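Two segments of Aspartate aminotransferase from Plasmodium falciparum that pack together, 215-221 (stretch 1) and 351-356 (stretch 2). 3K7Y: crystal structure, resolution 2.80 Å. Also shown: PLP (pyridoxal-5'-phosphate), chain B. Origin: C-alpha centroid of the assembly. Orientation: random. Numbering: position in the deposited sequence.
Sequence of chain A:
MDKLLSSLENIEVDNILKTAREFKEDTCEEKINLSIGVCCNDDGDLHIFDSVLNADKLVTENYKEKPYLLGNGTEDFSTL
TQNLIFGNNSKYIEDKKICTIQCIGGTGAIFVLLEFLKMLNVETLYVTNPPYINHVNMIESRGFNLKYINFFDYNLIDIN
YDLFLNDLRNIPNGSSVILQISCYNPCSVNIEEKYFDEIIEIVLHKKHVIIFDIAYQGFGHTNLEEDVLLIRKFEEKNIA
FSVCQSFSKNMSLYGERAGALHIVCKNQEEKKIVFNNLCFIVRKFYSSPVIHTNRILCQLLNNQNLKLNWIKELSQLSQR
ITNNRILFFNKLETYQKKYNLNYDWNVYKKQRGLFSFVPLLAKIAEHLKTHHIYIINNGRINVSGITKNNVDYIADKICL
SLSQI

Stretch 1 215-221: AYQGFGH
Stretch 2 (351-356) QRGLFS

The contact between these two stretches is a small one, 294 Å² of buried surface with both sides summed, and no hydrogen bond crosses it. The contacts across it are van der Waals approaches between two segments from one chain, irregular where the backbones meet and brought together over a long sequence separation. The register is fixed at two points, with the CA atoms of Phe-219 and Gly-353 5.0 Å apart and those of Gly-220 and Arg-352 5.1 Å apart. As stretch 2 advances from Arg-352 to Gly-353, its partner steps back from Gly-220 to Phe-219, so the chains run in opposing senses here.

Stretch 1 has no regular helix or strand. Tyr-216 sits at phi/psi -138/61, off the extended region, Gln-217 sits at -63/121, and Gly-218 takes 105/11, where a CB would jam against the carbonyl oxygen before it, a conformation that by itself calls for glycine. A weak hydrogen bond from Phe-219 N to Tyr-216 O, 3.4 Å, spans the turn. Phe-219 (-110/-22) and Gly-220 (-81/-29) follow, before His-221 extends at -134/-170.

Stretch 2 opens with Gln-351 (-48/156; chi1 m, chi2 t), which stays clear of stretch 1 and serves its own segment. Gln-351 O accepts a hydrogen bond from Arg-352 NH2 at 3.2 Å, and Gln-351 OE1 accepts a weak one from Ser-356 OG at 3.3 Å.

Arg-352 is extended (-153/148), with its CA-to-CB bond toward stretch 1. Its chi1 of -130° and chi3 of 129° lie between wells, chi2 is p and chi4 is -164°. The aliphatic part makes the close contact: Arg-352 CG lies 3.0 Å from Gly-220 O, a tight approach, and 4.0 Å from Phe-219 O. At Gly-220, an ideal CB would point sideways and come 4.5 Å from Arg-352 CG.

Gly-353 adopts 124/-161, a conformation that by itself calls for glycine because a CB would strike the preceding carbonyl oxygen. Gly-353 N comes 3.8 Å from Phe-219 O, a backbone approach without a hydrogen bond. Phe-219 directs its CA-to-CB bond toward stretch 2, with chi1 m and chi2 -80°.

Leu-354 (-77/-23) supplies the main apolar pairing. Its CA-to-CB bond is toward stretch 1, with chi1 -130° and chi2 146°, both between wells, and Leu-354 CD1 meets Tyr-216 CE1 at 3.3 Å, approaching the ring obliquely. The CA-to-CB bond of Tyr-216 is toward stretch 2, with chi1 -42° (m) and chi2 -87°.

Phe-355 begins the strand (-118/170). Its CA-to-CB bond points sideways, but chi1 -42° (m) and chi2 -77° bring the ring back, so that Phe-355 CE2 lies 4.0 Å from Tyr-216 OH. Tyr-216 OH and PLP O3 are hydrogen-bonded at 2.8 Å, linking the packed tyrosine to the cofactor of this aminotransferase. Ala-215 CB adds a contact at 3.7 Å to PLP C3.

Ser-356 (-118/158, chi1 m) continues the strand beyond reach of stretch 1. The rule is economical: Gly-218 and Gly-353 are set by their own torsions, and the contact rests on the Leu-354 and Tyr-216 pair and on Arg-352 CG against Gly-220 O.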

ATOM      1  N   ALA A 215      -5.386  -1.218  17.340  1.00 61.26           N
ATOM      2  CA  ALA A 215      -4.617  -0.053  16.927  1.00 61.65           C
ATOM      3  C   ALA A 215      -3.750   0.566  18.019  1.00 63.57           C
ATOM      4  O   ALA A 215      -2.826   1.329  17.711  1.00 64.17           O
ATOM      5  CB  ALA A 215      -5.520   0.972  16.365  1.00 61.08           C
ATOM      6  N   TYR A 216      -4.036   0.252  19.285  1.00 65.23           N
ATOM      7  CA  TYR A 216      -3.323   0.891  20.400  1.00 67.39           C
ATOM      8  C   TYR A 216      -2.922  -0.053  21.537  1.00 69.47           C
ATOM      9  O   TYR A 216      -3.361   0.132  22.680  1.00 70.25           O
ATOM     10  CB  TYR A 216      -4.158   2.031  21.001  1.00 67.46           C
ATOM     11  CG  TYR A 216      -4.859   2.910  20.008  1.00 65.52           C
ATOM     12  CD1 TYR A 216      -4.213   4.002  19.449  1.00 64.41           C
ATOM     13  CD2 TYR A 216      -6.181   2.663  19.644  1.00 63.49           C
ATOM     14  CE1 TYR A 216      -4.856   4.817  18.539  1.00 63.53           C
ATOM     15  CE2 TYR A 216      -6.829   3.471  18.726  1.00 62.04           C
ATOM     16  CZ  TYR A 216      -6.159   4.548  18.180  1.00 62.20           C
ATOM     17  OH  TYR A 216      -6.779   5.361  17.264  1.00 61.26           O
ATOM     18  N   GLN A 217      -2.096  -1.056  21.253  1.00 70.92           N
ATOM     19  CA  GLN A 217      -1.568  -1.866  22.346  1.00 73.40           C
ATOM     20  C   GLN A 217      -0.735  -0.935  23.209  1.00 76.00           C
ATOM     21  O   GLN A 217       0.206  -0.310  22.717  1.00 76.67           O
ATOM     22  CB  GLN A 217      -0.708  -3.026  21.846  1.00 73.37           C
ATOM     23  CG  GLN A 217      -1.361  -4.399  21.931  1.00 72.71           C
ATOM     24  CD  GLN A 217      -0.338  -5.528  22.074  1.00 73.54           C
ATOM     25  OE1 GLN A 217       0.687  -5.538  21.411  1.00 73.97           O
ATOM     26  NE2 GLN A 217      -0.624  -6.482  22.942  1.00 74.34           N
ATOM     27  N   GLY A 218      -1.105  -0.809  24.479  1.00 78.20           N
ATOM     28  CA  GLY A 218      -0.285  -0.066  25.445  1.00 81.48           C
ATOM     29  C   GLY A 218      -0.787   1.311  25.846  1.00 82.68           C
ATOM     30  O   GLY A 218      -0.061   2.078  26.498  1.00 84.11           O
ATOM     31  N   PHE A 219      -2.027   1.617  25.470  1.00 82.39           N
ATOM     32  CA  PHE A 219      -2.649   2.889  25.817  1.00 83.39           C
ATOM     33  C   PHE A 219      -3.784   2.758  26.832  1.00 84.26           C
ATOM     34  O   PHE A 219      -4.125   3.717  27.525  1.00 85.36           O
ATOM     35  CB  PHE A 219      -3.117   3.602  24.555  1.00 81.88           C
ATOM     36  CG  PHE A 219      -1.995   4.149  23.734  1.00 82.21           C
ATOM     37  CD1 PHE A 219      -1.393   5.353  24.072  1.00 83.12           C
ATOM     38  CD2 PHE A 219      -1.533   3.459  22.617  1.00 82.49           C
ATOM     39  CE1 PHE A 219      -0.345   5.873  23.306  1.00 83.75           C
ATOM     40  CE2 PHE A 219      -0.485   3.972  21.837  1.00 82.64           C
ATOM     41  CZ  PHE A 219       0.108   5.182  22.186  1.00 82.90           C
ATOM     42  N   GLY A 220      -4.351   1.565  26.932  1.00 84.50           N
ATOM     43  CA  GLY A 220      -5.445   1.321  27.860  1.00 86.13           C
ATOM     44  C   GLY A 220      -4.960   1.081  29.268  1.00 88.62           C
ATOM     45  O   GLY A 220      -5.658   1.371  30.244  1.00 89.67           O
ATOM     46  N   HIS A 221      -3.750   0.545  29.374  1.00 90.12           N
ATOM     47  CA  HIS A 221      -3.187   0.180  30.669  1.00 92.20           C
ATOM     48  C   HIS A 221      -1.756   0.645  30.832  1.00 93.96           C
ATOM     49  O   HIS A 221      -1.252   1.424  30.025  1.00 93.89           O
ATOM     50  CB  HIS A 221      -3.286  -1.326  30.861  1.00 92.00           C
ATOM     51  CG  HIS A 221      -4.693  -1.824  30.925  1.00 90.30           C
ATOM     52  ND1 HIS A 221      -5.698  -1.122  31.554  1.00 89.85           N
ATOM     53  CD2 HIS A 221      -5.262  -2.956  30.454  1.00 88.31           C
ATOM     54  CE1 HIS A 221      -6.828  -1.797  31.458  1.00 88.65           C
ATOM     55  NE2 HIS A 221      -6.589  -2.917  30.800  1.00 87.53           N
ATOM     56  N   GLN A 351     -12.662   6.321  31.271  1.00 66.80           N
ATOM     57  CA  GLN A 351     -12.220   6.185  29.876  1.00 65.63           C
ATOM     58  C   GLN A 351     -10.709   5.993  29.675  1.00 65.87           C
ATOM     59  O   GLN A 351      -9.903   6.398  30.522  1.00 67.14           O
ATOM     60  CB  GLN A 351     -12.724   7.377  29.058  1.00 64.51           C
ATOM     61  CG  GLN A 351     -14.174   7.254  28.687  1.00 63.93           C
ATOM     62  CD  GLN A 351     -14.725   8.470  27.980  1.00 64.41           C
ATOM     63  OE1 GLN A 351     -14.082   9.527  27.890  1.00 63.41           O
ATOM     64  NE2 GLN A 351     -15.944   8.330  27.475  1.00 65.67           N
ATOM     65  N   ARG A 352     -10.334   5.385  28.547  1.00 65.10           N
ATOM     66  CA  ARG A 352      -8.949   5.048  28.293  1.00 65.05           C
ATOM     67  C   ARG A 352      -8.650   4.992  26.827  1.00 64.17           C
ATOM     68  O   ARG A 352      -9.489   4.600  26.039  1.00 63.47           O
ATOM     69  CB  ARG A 352      -8.616   3.698  28.921  1.00 65.64           C
ATOM     70  CG  ARG A 352      -7.381   3.749  29.762  1.00 66.11           C
ATOM     71  CD  ARG A 352      -7.568   4.748  30.865  1.00 65.23           C
ATOM     72  NE  ARG A 352      -7.248   4.206  32.175  1.00 65.57           N
ATOM     73  CZ  ARG A 352      -7.626   4.781  33.307  1.00 66.07           C
ATOM     74  NH1 ARG A 352      -7.289   4.242  34.459  1.00 68.08           N
ATOM     75  NH2 ARG A 352      -8.338   5.900  33.283  1.00 64.52           N
ATOM     76  N   GLY A 353      -7.422   5.354  26.482  1.00 64.85           N
ATOM     77  CA  GLY A 353      -6.964   5.376  25.097  1.00 64.58           C
ATOM     78  C   GLY A 353      -6.443   6.764  24.759  1.00 65.12           C
ATOM     79  O   GLY A 353      -6.138   7.566  25.652  1.00 66.30           O
ATOM     80  N   LEU A 354      -6.370   7.053  23.465  1.00 64.44           N
ATOM     81  CA  LEU A 354      -5.861   8.318  22.967  1.00 64.38           C
ATOM     82  C   LEU A 354      -6.899   9.442  23.117  1.00 64.11           C
ATOM     83  O   LEU A 354      -6.539  10.631  23.144  1.00 64.50           O
ATOM     84  CB  LEU A 354      -5.500   8.132  21.495  1.00 64.29           C
ATOM     85  CG  LEU A 354      -4.144   8.563  20.936  1.00 65.82           C
ATOM     86  CD1 LEU A 354      -3.730   7.606  19.852  1.00 64.98           C
ATOM     87  CD2 LEU A 354      -4.162   9.993  20.393  1.00 67.18           C
ATOM     88  N   PHE A 355      -8.179   9.062  23.199  1.00 63.09           N
ATOM     89  CA  PHE A 355      -9.272  10.041  23.272  1.00 62.60           C
ATOM     90  C   PHE A 355     -10.104   9.992  24.554  1.00 62.59           C
ATOM     91  O   PHE A 355      -9.990   9.075  25.364  1.00 63.05           O
ATOM     92  CB  PHE A 355     -10.259   9.880  22.102  1.00 62.17           C
ATOM     93  CG  PHE A 355      -9.620   9.627  20.776  1.00 61.30           C
ATOM     94  CD1 PHE A 355      -9.038  10.655  20.063  1.00 61.75           C
ATOM     95  CD2 PHE A 355      -9.630   8.352  20.228  1.00 60.28           C
ATOM     96  CE1 PHE A 355      -8.452  10.398  18.828  1.00 61.88           C
ATOM     97  CE2 PHE A 355      -9.053   8.092  19.008  1.00 58.26           C
ATOM     98  CZ  PHE A 355      -8.465   9.107  18.307  1.00 59.77           C
ATOM     99  N   SER A 356     -10.948  11.001  24.717  1.00 61.99           N
ATOM    100  CA  SER A 356     -12.119  10.877  25.570  1.00 61.71           C
ATOM    101  C   SER A 356     -13.342  11.072  24.678  1.00 60.78           C
ATOM    102  O   SER A 356     -13.230  11.648  23.596  1.00 60.64           O
ATOM    103  CB  SER A 356     -12.091  11.889  26.715  1.00 62.51           C
ATOM    104  OG  SER A 356     -11.390  11.363  27.828  1.00 63.18           O
TER
HETATM  105  N1  PLP B 406      -8.508   0.768  13.644  1.00 59.51           N
HETATM  106  C2  PLP B 406      -8.734   1.760  14.564  1.00 57.07           C
HETATM  107  C2A PLP B 406      -9.726   1.510  15.636  1.00 55.74           C
HETATM  108  C3  PLP B 406      -8.034   2.954  14.482  1.00 58.25           C
HETATM  109  O3  PLP B 406      -8.246   3.940  15.413  1.00 58.49           O
HETATM  110  C4  PLP B 406      -7.110   3.148  13.454  1.00 59.75           C
HETATM  111  C4A PLP B 406      -6.278   4.393  13.496  1.00 62.37           C
HETATM  112  O4A PLP B 406      -5.172   4.361  14.051  1.00 65.22           O
HETATM  113  C5  PLP B 406      -6.865   2.133  12.509  1.00 60.08           C
HETATM  114  C6  PLP B 406      -7.588   0.943  12.618  1.00 60.52           C
HETATM  115  C5A PLP B 406      -5.887   2.249  11.335  1.00 59.02           C
HETATM  116  O4P PLP B 406      -4.574   2.688  11.638  1.00 57.43           O
HETATM  117  P   PLP B 406      -3.518   3.009  10.452  1.00 56.10           P
HETATM  118  O1P PLP B 406      -2.104   2.794  10.911  1.00 55.19           O
HETATM  119  O2P PLP B 406      -3.603   4.470  10.099  1.00 56.20           O
HETATM  120  O3P PLP B 406      -3.832   2.091   9.293  1.00 53.43           O